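Local coordinates for aspartate aminotransferase (Leishmania major, PDB 4H51), which catalyses the reversible pyridoxal-phosphate-dependent transfer of the amino group of L-aspartate to 2-oxoglutarate, and works as a homodimer, at the interface of chains A and B. Coordinates in Å, arbitrary orientation; residue numbers count along the deposited sequence, not the author numbering. Chains: chain A/B, Aspartate aminotransferase.

The interface of chains A and B. Residues chain A 129, 132, 224-225, 256, 279, 281; chain B 17-18, 21.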
# COMPACT_ATOMS: atom_id res chain seq x y z
N LEU A 129 -16.60 -6.03 3.16
CA LEU A 129 -17.66 -6.69 3.89
C LEU A 129 -18.56 -5.77 4.74
O LEU A 129 -19.69 -6.14 5.03
CB LEU A 129 -17.07 -7.80 4.76
CG LEU A 129 -16.64 -9.15 4.14
CD1 LEU A 129 -15.99 -10.01 5.18
CD2 LEU A 129 -17.79 -9.88 3.53
N VAL A 132 -21.88 -5.03 2.99
CA VAL A 132 -22.87 -6.08 2.82
C VAL A 132 -23.39 -6.59 4.15
O VAL A 132 -24.46 -7.17 4.17
CB VAL A 132 -22.32 -7.22 1.92
CG1 VAL A 132 -22.08 -6.73 0.47
CG2 VAL A 132 -21.00 -7.69 2.40
N HIS A 224 -23.44 -18.18 6.96
CA HIS A 224 -22.26 -17.38 7.37
C HIS A 224 -21.44 -16.99 6.17
O HIS A 224 -21.45 -17.68 5.15
CB HIS A 224 -21.36 -18.19 8.29
CG HIS A 224 -21.93 -18.43 9.66
ND1 HIS A 224 -22.68 -17.51 10.31
CD2 HIS A 224 -21.78 -19.49 10.53
CE1 HIS A 224 -23.03 -18.01 11.51
NE2 HIS A 224 -22.48 -19.21 11.64
N GLN A 225 -20.74 -15.87 6.27
CA GLN A 225 -19.76 -15.45 5.27
C GLN A 225 -18.43 -16.06 5.62
O GLN A 225 -17.95 -15.94 6.77
CB GLN A 225 -19.59 -13.92 5.24
CG GLN A 225 -18.48 -13.45 4.33
CD GLN A 225 -18.78 -13.66 2.85
OE1 GLN A 225 -19.90 -13.40 2.40
NE2 GLN A 225 -17.81 -14.15 2.11
N GLU A 256 -19.91 -18.52 -1.16
CA GLU A 256 -19.41 -17.27 -1.73
C GLU A 256 -18.11 -16.93 -1.04
O GLU A 256 -18.10 -16.08 -0.11
CB GLU A 256 -20.41 -16.12 -1.57
CG GLU A 256 -21.48 -16.03 -2.65
CD GLU A 256 -22.55 -17.05 -2.54
OE1 GLU A 256 -22.96 -17.43 -1.40
OE2 GLU A 256 -23.04 -17.47 -3.61
N LEU A 279 -13.39 -12.82 -4.67
CA LEU A 279 -14.71 -13.26 -4.21
C LEU A 279 -15.37 -14.14 -5.28
O LEU A 279 -15.37 -13.77 -6.48
CB LEU A 279 -15.62 -12.09 -3.91
CG LEU A 279 -17.09 -12.39 -3.56
CD1 LEU A 279 -17.22 -12.98 -2.16
CD2 LEU A 279 -17.95 -11.13 -3.70
N LEU A 281 -18.73 -15.37 -6.87
CA LEU A 281 -20.10 -14.82 -6.94
C LEU A 281 -20.71 -15.10 -8.33
O LEU A 281 -20.11 -14.72 -9.33
CB LEU A 281 -20.07 -13.30 -6.65
CG LEU A 281 -21.40 -12.61 -6.32
CD1 LEU A 281 -22.08 -13.21 -5.09
CD2 LEU A 281 -21.23 -11.10 -6.10
N THR B 17 -25.93 -15.82 1.83
CA THR B 17 -24.88 -14.90 1.51
C THR B 17 -25.06 -14.39 0.07
O THR B 17 -24.81 -13.22 -0.20
CB THR B 17 -23.44 -15.46 1.70
OG1 THR B 17 -23.25 -16.59 0.85
CG2 THR B 17 -23.22 -15.83 3.16
N ALA B 18 -25.53 -15.25 -0.82
CA ALA B 18 -25.77 -14.79 -2.19
C ALA B 18 -26.74 -13.59 -2.19
O ALA B 18 -26.52 -12.60 -2.88
CB ALA B 18 -26.26 -15.92 -3.07
N TRP B 21 -24.97 -10.27 -0.83
CA TRP B 21 -24.11 -9.65 -1.82
C TRP B 21 -24.91 -8.94 -2.89
O TRP B 21 -24.48 -7.94 -3.44
CB TRP B 21 -23.13 -10.63 -2.48
CG TRP B 21 -21.95 -10.97 -1.57
CD1 TRP B 21 -21.82 -12.10 -0.74
CD2 TRP B 21 -20.73 -10.20 -1.35
NE1 TRP B 21 -20.65 -12.05 -0.04
CE2 TRP B 21 -19.93 -10.95 -0.36
CE3 TRP B 21 -20.22 -8.99 -1.84
CZ2 TRP B 21 -18.70 -10.51 0.08
CZ3 TRP B 21 -18.99 -8.55 -1.38
CH2 TRP B 21 -18.24 -9.29 -0.45
O HOH W 1 -21.58 -18.44 1.36
O HOH W 2 -25.41 -18.24 -0.43
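B:Trp21 turns CG anti to its own carbonyl carbon (chi1 -77°) and sends its indole into chain A, where A:Gln225, with CG anti to its backbone N and the chain bent at chi2, meets the ring's N-H. The indole NE1 donates to the amide OE1 of A:Gln225 at 2.9 Å, 155° at the hydrogen. Amide and indole planes stand 80° apart, the donor tilted out of the carbonyl plane. A:Gln225 NE2 in turn gives a hydrogen bond to the backbone O of A:Glu256 (3.0 Å), which helps fix the amide's rotation and leaves OE1 facing the indole. The indole is sandwiched: A:Leu279 comes tip to tip, its methyl CD2 over one face, 3.5 Å from the six-membered ring centroid, while A:Val132 CG2 lies over the opposite face, offset toward the rim, with CG1 near CE3. A:Leu129 CD2 touches CZ2 of B:Trp21 at 3.6 Å, and A:Leu281 CD1 packs on its CB. This pocket of the homodimer thus receives the N-terminal helix 17-22 of the partner subunit, and the two-fold repeats the exchange. At the helix start, B:Thr17 OG1 donates to A:Glu256 OE1, met on the anti side of the carboxylate, but at 2.4 Å the bond is unusually short and its exact length doubtful. Water 2 joins the same helix start to the carboxylate, lying 3.0 Å from the backbone N of B:Ala18 and 2.8 Å from A:Glu256 OE1.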